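Local coordinates for protein serine repeat antigen 5 (Plasmodium falciparum, PDB 6X42) that is a papain-family cysteine protease homologue of the malaria parasite, a pseudo-zymogen that probably lacks ordinary proteolytic activity, at residues 106-118 against 135-147. Numbering follows the deposited sequence. Where two conformers were deposited one is given.
Sequences IEDYGFLPAESNY and HWMNLWDNGKILH
Leu112 O accepts the backbone N-H of Leu139 at 2.9 Å where residues 111-114, just past helix 99-109, run alongside 136-139 in the opposite direction. Next to this bond, the Asn138 amide acts as a two-ended clamp: ND2 donates to a lone pair of Gly110 O, while OD1 takes Leu112 N (3.0 Å) and, from the other face of its plane, Trp140 N, the latter closing an Asx turn. With CG anti to the backbone N (chi1 -170°), the amide also lies nearly flat over Phe111, the two planes 14° apart. Asn117 repeats the theme from the opposite segment. Its amide lies nearly parallel to the Trp136 indole, its CB making a CH-pi contact 3.4 Å from the five-membered-ring centroid, and OD1 receives Met137 N; a water joins ND2 to His135 O. In this papain-like fold, the contact ties helix 99-109 and its following loop to the chain entering strand 144-145, which pairs with strand 273-280. Just before strand 144-145 the Trp140 indole is sandwiched between Ile106 CG2 and Gly143 CA, while Leu112 CD1 meets Trp140 CB. Farther along, Glu107, bent at chi2 (-95°), passes Ile145. Glu107 OE2 accepts a short 2.6 Å bond from His147 NE2, and His147 ND1 is paired with Gly157 O.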
ATOM      1  N   ILE A 106     -15.185   3.817   3.499  1.00 23.34           N
ATOM      2  CA  ILE A 106     -15.526   4.622   2.323  1.00 26.19           C
ATOM      3  C   ILE A 106     -16.979   4.413   1.917  1.00 30.37           C
ATOM      4  O   ILE A 106     -17.685   5.366   1.586  1.00 33.01           O
ATOM      5  CB  ILE A 106     -14.591   4.299   1.144  1.00 28.98           C
ATOM      6  CG1 ILE A 106     -13.189   4.754   1.460  1.00 29.23           C
ATOM      7  CG2 ILE A 106     -15.112   4.968  -0.141  1.00 30.29           C
ATOM      8  CD1 ILE A 106     -12.221   4.398   0.364  1.00 28.44           C
ATOM      9  N   GLU A 107     -17.426   3.156   1.856  1.00 30.89           N
ATOM     10  CA  GLU A 107     -18.814   2.908   1.458  1.00 35.06           C
ATOM     11  C   GLU A 107     -19.783   3.574   2.422  1.00 36.85           C
ATOM     12  O   GLU A 107     -20.813   4.121   2.008  1.00 39.32           O
ATOM     13  CB  GLU A 107     -19.086   1.405   1.431  1.00 38.26           C
ATOM     14  CG  GLU A 107     -18.149   0.596   0.538  1.00 41.72           C
ATOM     15  CD  GLU A 107     -18.697   0.346  -0.851  1.00 43.35           C
ATOM     16  OE1 GLU A 107     -19.705   0.974  -1.214  1.00 44.38           O
ATOM     17  OE2 GLU A 107     -18.125  -0.495  -1.569  1.00 42.78           O
ATOM     18  N   ASP A 108     -19.480   3.518   3.721  1.00 36.11           N
ATOM     19  CA  ASP A 108     -20.414   4.000   4.730  1.00 36.68           C
ATOM     20  C   ASP A 108     -20.444   5.522   4.810  1.00 37.71           C
ATOM     21  O   ASP A 108     -21.487   6.098   5.140  1.00 39.72           O
ATOM     22  CB  ASP A 108     -20.043   3.434   6.108  1.00 37.90           C
ATOM     23  CG  ASP A 108     -20.289   1.932   6.221  1.00 39.34           C
ATOM     24  OD1 ASP A 108     -19.746   1.299   7.152  1.00 40.03           O
ATOM     25  OD2 ASP A 108     -21.029   1.381   5.378  1.00 41.27           O
ATOM     26  N   TYR A 109     -19.321   6.187   4.536  1.00 37.56           N
ATOM     27  CA  TYR A 109     -19.217   7.631   4.723  1.00 37.41           C
ATOM     28  C   TYR A 109     -19.208   8.425   3.424  1.00 37.85           C
ATOM     29  O   TYR A 109     -19.674   9.564   3.416  1.00 38.55           O
ATOM     30  CB  TYR A 109     -17.983   7.969   5.582  1.00 38.82           C
ATOM     31  CG  TYR A 109     -18.219   7.630   7.042  1.00 39.43           C
ATOM     32  CD1 TYR A 109     -18.104   6.319   7.504  1.00 39.73           C
ATOM     33  CD2 TYR A 109     -18.627   8.612   7.947  1.00 39.97           C
ATOM     34  CE1 TYR A 109     -18.360   6.004   8.822  1.00 40.05           C
ATOM     35  CE2 TYR A 109     -18.877   8.305   9.269  1.00 40.06           C
ATOM     36  CZ  TYR A 109     -18.750   7.002   9.694  1.00 40.71           C
ATOM     37  OH  TYR A 109     -19.002   6.689  11.005  1.00 41.78           O
ATOM     38  N   GLY A 110     -18.732   7.852   2.320  1.00 37.17           N
ATOM     39  CA  GLY A 110     -18.764   8.553   1.044  1.00 37.01           C
ATOM     40  C   GLY A 110     -17.839   9.746   0.937  1.00 36.33           C
ATOM     41  O   GLY A 110     -17.865  10.446  -0.081  1.00 37.70           O
ATOM     42  N   PHE A 111     -17.006   9.997   1.943  1.00 35.07           N
ATOM     43  CA  PHE A 111     -16.191  11.204   1.986  1.00 34.36           C
ATOM     44  C   PHE A 111     -14.796  10.837   2.451  1.00 31.89           C
ATOM     45  O   PHE A 111     -14.633  10.180   3.485  1.00 33.08           O
ATOM     46  CB  PHE A 111     -16.817  12.217   2.953  1.00 37.04           C
ATOM     47  CG  PHE A 111     -16.494  13.655   2.638  1.00 38.70           C
ATOM     48  CD1 PHE A 111     -17.419  14.463   1.994  1.00 40.08           C
ATOM     49  CD2 PHE A 111     -15.268  14.199   2.993  1.00 39.56           C
ATOM     50  CE1 PHE A 111     -17.128  15.794   1.711  1.00 40.97           C
ATOM     51  CE2 PHE A 111     -14.966  15.526   2.710  1.00 40.32           C
ATOM     52  CZ  PHE A 111     -15.899  16.324   2.068  1.00 41.12           C
ATOM     53  N   LEU A 112     -13.794  11.246   1.684  1.00 27.07           N
ATOM     54  CA  LEU A 112     -12.399  11.147   2.102  1.00 25.36           C
ATOM     55  C   LEU A 112     -11.875  12.566   2.132  1.00 24.11           C
ATOM     56  O   LEU A 112     -11.572  13.141   1.070  1.00 24.61           O
ATOM     57  CB  LEU A 112     -11.563  10.296   1.152  1.00 24.66           C
ATOM     58  CG  LEU A 112     -11.882   8.811   1.210  1.00 25.27           C
ATOM     59  CD1 LEU A 112     -11.120   8.125   0.094  1.00 25.85           C
ATOM     60  CD2 LEU A 112     -11.555   8.229   2.587  1.00 26.10           C
ATOM     61  N   PRO A 113     -11.762  13.174   3.302  1.00 22.57           N
ATOM     62  CA  PRO A 113     -11.145  14.492   3.381  1.00 22.43           C
ATOM     63  C   PRO A 113      -9.666  14.423   3.044  1.00 21.17           C
ATOM     64  O   PRO A 113      -9.005  13.384   3.131  1.00 22.36           O
ATOM     65  CB  PRO A 113     -11.336  14.897   4.848  1.00 25.02           C
ATOM     66  CG  PRO A 113     -12.392  13.988   5.395  1.00 25.35           C
ATOM     67  CD  PRO A 113     -12.250  12.714   4.614  1.00 24.57           C
ATOM     68  N   ALA A 114      -9.147  15.582   2.699  1.00 22.49           N
ATOM     69  CA  ALA A 114      -7.722  15.742   2.518  1.00 21.11           C
ATOM     70  C   ALA A 114      -7.020  15.847   3.869  1.00 19.91           C
ATOM     71  O   ALA A 114      -7.585  16.339   4.859  1.00 18.51           O
ATOM     72  CB  ALA A 114      -7.455  17.001   1.694  1.00 22.87           C
ATOM     73  N   GLU A 115      -5.771  15.367   3.888  1.00 19.32           N
ATOM     74  CA  GLU A 115      -4.903  15.522   5.050  1.00 18.16           C
ATOM     75  C   GLU A 115      -4.910  16.951   5.571  1.00 18.05           C
ATOM     76  O   GLU A 115      -4.931  17.172   6.783  1.00 19.60           O
ATOM     77  CB  GLU A 115      -3.481  15.115   4.649  1.00 18.35           C
ATOM     78  CG  GLU A 115      -2.407  15.354   5.687  1.00 18.44           C
ATOM     79  CD  GLU A 115      -2.500  14.421   6.850  1.00 18.84           C
ATOM     80  OE1 GLU A 115      -3.381  13.560   6.844  1.00 19.94           O
ATOM     81  OE2 GLU A 115      -1.673  14.533   7.771  1.00 21.42           O
ATOM     82  N   SER A 116      -4.837  17.930   4.674  1.00 20.93           N
ATOM     83  CA  SER A 116      -4.798  19.324   5.104  0.56 22.46           C
ATOM     84  C   SER A 116      -6.007  19.687   5.959  1.00 21.03           C
ATOM     85  O   SER A 116      -5.901  20.515   6.872  1.00 23.58           O
ATOM     86  CB  SER A 116      -4.716  20.227   3.873  0.56 25.31           C
ATOM     87  OG  SER A 116      -3.482  20.030   3.204  0.56 25.89           O
ATOM     88  N   ASN A 117      -7.159  19.076   5.692  1.00 19.23           N
ATOM     89  CA  ASN A 117      -8.378  19.397   6.418  1.00 19.74           C
ATOM     90  C   ASN A 117      -8.431  18.766   7.801  1.00 19.03           C
ATOM     91  O   ASN A 117      -9.085  19.300   8.697  1.00 19.77           O
ATOM     92  CB  ASN A 117      -9.585  18.888   5.623  1.00 21.41           C
ATOM     93  CG  ASN A 117      -9.699  19.508   4.246  1.00 25.62           C
ATOM     94  OD1 ASN A 117     -10.093  18.830   3.296  1.00 27.76           O
ATOM     95  ND2 ASN A 117      -9.386  20.799   4.127  1.00 26.29           N
ATOM     96  N   TYR A 118      -7.772  17.628   7.991  1.00 17.89           N
ATOM     97  CA  TYR A 118      -7.841  16.892   9.258  1.00 18.09           C
ATOM     98  C   TYR A 118      -6.534  16.119   9.381  1.00 16.89           C
ATOM     99  O   TYR A 118      -6.456  14.915   9.081  1.00 17.62           O
ATOM    100  CB  TYR A 118      -9.086  16.000   9.310  1.00 18.10           C
ATOM    101  CG  TYR A 118      -9.373  15.330  10.638  1.00 17.07           C
ATOM    102  CD1 TYR A 118      -9.468  16.063  11.822  1.00 18.16           C
ATOM    103  CD2 TYR A 118      -9.583  13.967  10.707  1.00 17.35           C
ATOM    104  CE1 TYR A 118      -9.727  15.445  13.033  1.00 19.34           C
ATOM    105  CE2 TYR A 118      -9.865  13.347  11.902  1.00 17.02           C
ATOM    106  CZ  TYR A 118      -9.928  14.082  13.065  1.00 17.50           C
ATOM    107  OH  TYR A 118     -10.183  13.419  14.241  1.00 18.22           O
ATOM    108  N   HIS A 135     -15.697  23.780   3.594  1.00 32.50           N
ATOM    109  CA  HIS A 135     -14.574  24.016   2.693  1.00 32.04           C
ATOM    110  C   HIS A 135     -13.717  22.781   2.461  1.00 29.50           C
ATOM    111  O   HIS A 135     -12.753  22.847   1.690  1.00 30.60           O
ATOM    112  CB  HIS A 135     -13.697  25.164   3.211  1.00 34.49           C
ATOM    113  CG  HIS A 135     -12.819  24.787   4.368  1.00 37.83           C
ATOM    114  ND1 HIS A 135     -13.263  24.803   5.674  1.00 38.96           N
ATOM    115  CD2 HIS A 135     -11.520  24.405   4.417  1.00 39.27           C
ATOM    116  CE1 HIS A 135     -12.278  24.437   6.476  1.00 39.42           C
ATOM    117  NE2 HIS A 135     -11.209  24.189   5.738  1.00 39.89           N
ATOM    118  N   TRP A 136     -14.039  21.659   3.091  1.00 27.44           N
ATOM    119  CA  TRP A 136     -13.203  20.474   2.955  1.00 27.02           C
ATOM    120  C   TRP A 136     -13.310  19.884   1.547  1.00 28.74           C
ATOM    121  O   TRP A 136     -14.372  19.917   0.923  1.00 29.69           O
ATOM    122  CB  TRP A 136     -13.629  19.440   4.001  1.00 24.52           C
ATOM    123  CG  TRP A 136     -13.117  19.691   5.410  1.00 23.40           C
ATOM    124  CD1 TRP A 136     -12.575  20.839   5.908  1.00 25.02           C
ATOM    125  CD2 TRP A 136     -13.100  18.743   6.483  1.00 22.63           C
ATOM    126  NE1 TRP A 136     -12.221  20.665   7.228  1.00 24.27           N
ATOM    127  CE2 TRP A 136     -12.542  19.387   7.610  1.00 22.71           C
ATOM    128  CE3 TRP A 136     -13.497  17.409   6.602  1.00 23.28           C
ATOM    129  CZ2 TRP A 136     -12.357  18.734   8.832  1.00 22.69           C
ATOM    130  CZ3 TRP A 136     -13.329  16.769   7.819  1.00 23.30           C
ATOM    131  CH2 TRP A 136     -12.760  17.430   8.915  1.00 22.45           C
ATOM    132  N   MET A 137     -12.190  19.350   1.046  1.00 28.69           N
ATOM    133  CA  MET A 137     -12.169  18.609  -0.213  1.00 30.40           C
ATOM    134  C   MET A 137     -12.650  17.177  -0.011  1.00 29.06           C
ATOM    135  O   MET A 137     -12.323  16.543   0.990  1.00 30.59           O
ATOM    136  CB  MET A 137     -10.737  18.453  -0.730  1.00 37.35           C
ATOM    137  CG  MET A 137      -9.889  19.682  -0.847  1.00 44.80           C
ATOM    138  SD  MET A 137      -8.246  19.223  -1.485  1.00 50.76           S
ATOM    139  CE  MET A 137      -8.641  18.396  -3.038  1.00 52.06           C
ATOM    140  N   ASN A 138     -13.367  16.645  -0.993  1.00 27.88           N
ATOM    141  CA  ASN A 138     -13.712  15.221  -1.025  1.00 27.71           C
ATOM    142  C   ASN A 138     -12.872  14.549  -2.105  1.00 26.31           C
ATOM    143  O   ASN A 138     -13.161  14.674  -3.299  1.00 27.99           O
ATOM    144  CB  ASN A 138     -15.198  14.996  -1.300  1.00 29.56           C
ATOM    145  CG  ASN A 138     -15.614  13.548  -1.098  1.00 31.64           C
ATOM    146  OD1 ASN A 138     -14.783  12.681  -0.795  1.00 31.03           O
ATOM    147  ND2 ASN A 138     -16.905  13.277  -1.265  1.00 34.77           N
ATOM    148  N   LEU A 139     -11.855  13.808  -1.688  1.00 24.01           N
ATOM    149  CA  LEU A 139     -10.984  13.126  -2.638  1.00 24.31           C
ATOM    150  C   LEU A 139     -11.614  11.854  -3.177  1.00 27.05           C
ATOM    151  O   LEU A 139     -10.985  11.148  -3.972  1.00 28.43           O
ATOM    152  CB  LEU A 139      -9.634  12.834  -1.981  1.00 23.02           C
ATOM    153  CG  LEU A 139      -8.887  14.102  -1.552  1.00 23.39           C
ATOM    154  CD1 LEU A 139      -7.668  13.738  -0.722  1.00 23.04           C
ATOM    155  CD2 LEU A 139      -8.483  14.935  -2.766  1.00 25.45           C
ATOM    156  N   TRP A 140     -12.838  11.555  -2.756  1.00 29.28           N
ATOM    157  CA  TRP A 140     -13.623  10.440  -3.254  1.00 31.90           C
ATOM    158  C   TRP A 140     -14.798  10.919  -4.094  1.00 33.58           C
ATOM    159  O   TRP A 140     -15.651  10.116  -4.471  1.00 33.83           O
ATOM    160  CB  TRP A 140     -14.118   9.605  -2.071  1.00 35.11           C
ATOM    161  CG  TRP A 140     -14.743   8.328  -2.481  1.00 38.64           C
ATOM    162  CD1 TRP A 140     -15.984   7.882  -2.148  1.00 40.34           C
ATOM    163  CD2 TRP A 140     -14.156   7.316  -3.298  1.00 39.35           C
ATOM    164  NE1 TRP A 140     -16.218   6.657  -2.724  1.00 41.03           N
ATOM    165  CE2 TRP A 140     -15.106   6.285  -3.431  1.00 40.55           C
ATOM    166  CE3 TRP A 140     -12.921   7.181  -3.939  1.00 39.67           C
ATOM    167  CZ2 TRP A 140     -14.860   5.140  -4.175  1.00 41.89           C
ATOM    168  CZ3 TRP A 140     -12.684   6.032  -4.681  1.00 40.99           C
ATOM    169  CH2 TRP A 140     -13.640   5.033  -4.785  1.00 42.11           C
ATOM    170  N   ASP A 141     -14.876  12.210  -4.382  1.00 36.60           N
ATOM    171  CA  ASP A 141     -15.925  12.702  -5.262  1.00 42.06           C
ATOM    172  C   ASP A 141     -15.858  11.970  -6.600  1.00 43.88           C
ATOM    173  O   ASP A 141     -14.781  11.800  -7.180  1.00 43.47           O
ATOM    174  CB  ASP A 141     -15.753  14.209  -5.445  1.00 46.70           C
ATOM    175  CG  ASP A 141     -17.049  14.912  -5.784  1.00 51.74           C
ATOM    176  OD1 ASP A 141     -16.979  15.921  -6.514  1.00 53.37           O
ATOM    177  OD2 ASP A 141     -18.127  14.458  -5.337  1.00 53.83           O
ATOM    178  N   ASN A 142     -17.018  11.503  -7.065  1.00 46.13           N
ATOM    179  CA  ASN A 142     -17.169  10.709  -8.288  1.00 48.79           C
ATOM    180  C   ASN A 142     -16.353   9.420  -8.285  1.00 46.11           C
ATOM    181  O   ASN A 142     -16.127   8.830  -9.346  1.00 46.76           O
ATOM    182  CB  ASN A 142     -16.899  11.503  -9.575  1.00 52.94           C
ATOM    183  CG  ASN A 142     -17.416  12.927  -9.510  1.00 56.01           C
ATOM    184  OD1 ASN A 142     -18.615  13.164  -9.359  1.00 56.82           O
ATOM    185  ND2 ASN A 142     -16.509  13.886  -9.649  1.00 57.00           N
ATOM    186  N   GLY A 143     -15.906   8.955  -7.123  1.00 42.58           N
ATOM    187  CA  GLY A 143     -15.359   7.623  -7.015  1.00 40.64           C
ATOM    188  C   GLY A 143     -16.450   6.607  -6.729  1.00 38.77           C
ATOM    189  O   GLY A 143     -17.473   6.917  -6.117  1.00 39.22           O
ATOM    190  N   LYS A 144     -16.223   5.386  -7.207  1.00 36.22           N
ATOM    191  CA  LYS A 144     -17.105   4.261  -6.944  1.00 34.54           C
ATOM    192  C   LYS A 144     -16.256   3.014  -6.760  1.00 32.05           C
ATOM    193  O   LYS A 144     -15.367   2.741  -7.570  1.00 32.81           O
ATOM    194  CB  LYS A 144     -18.065   4.044  -8.116  1.00 36.10           C
ATOM    195  CG  LYS A 144     -19.084   2.943  -7.884  1.00 38.62           C
ATOM    196  N   ILE A 145     -16.518   2.273  -5.694  1.00 29.24           N
ATOM    197  CA  ILE A 145     -15.934   0.949  -5.531  1.00 27.06           C
ATOM    198  C   ILE A 145     -16.765  -0.005  -6.376  1.00 25.50           C
ATOM    199  O   ILE A 145     -17.999  -0.018  -6.283  1.00 27.92           O
ATOM    200  CB  ILE A 145     -15.945   0.534  -4.053  1.00 27.59           C
ATOM    201  CG1 ILE A 145     -14.971   1.385  -3.244  1.00 30.30           C
ATOM    202  CG2 ILE A 145     -15.585  -0.976  -3.906  1.00 28.80           C
ATOM    203  CD1 ILE A 145     -15.141   1.190  -1.737  1.00 32.82           C
ATOM    204  N   LEU A 146     -16.092  -0.811  -7.189  1.00 22.83           N
ATOM    205  CA  LEU A 146     -16.773  -1.710  -8.107  1.00 22.00           C
ATOM    206  C   LEU A 146     -17.182  -3.000  -7.411  1.00 21.49           C
ATOM    207  O   LEU A 146     -16.376  -3.632  -6.716  1.00 21.65           O
ATOM    208  CB  LEU A 146     -15.869  -2.016  -9.297  1.00 23.27           C
ATOM    209  CG  LEU A 146     -15.644  -0.806 -10.203  1.00 26.45           C
ATOM    210  CD1 LEU A 146     -14.551  -1.116 -11.189  1.00 27.20           C
ATOM    211  CD2 LEU A 146     -16.926  -0.423 -10.922  1.00 29.61           C
ATOM    212  N   HIS A 147     -18.443  -3.399  -7.619  1.00 21.83           N
ATOM    213  CA  HIS A 147     -18.961  -4.681  -7.145  1.00 24.18           C
ATOM    214  C   HIS A 147     -19.590  -5.446  -8.294  1.00 27.05           C
ATOM    215  O   HIS A 147     -20.570  -6.173  -8.116  1.00 29.45           O
ATOM    216  CB  HIS A 147     -19.955  -4.496  -6.008  1.00 25.16           C
ATOM    217  CG  HIS A 147     -19.365  -3.791  -4.839  1.00 24.68           C
ATOM    218  ND1 HIS A 147     -18.420  -4.373  -4.022  1.00 21.91           N
ATOM    219  CD2 HIS A 147     -19.548  -2.538  -4.373  1.00 26.31           C
ATOM    220  CE1 HIS A 147     -18.069  -3.514  -3.083  1.00 22.96           C
ATOM    221  NE2 HIS A 147     -18.750  -2.397  -3.267  1.00 25.57           N
TER
HETATM  222  O   HOH W   1     -10.235  22.331   1.667  1.00 40.57           O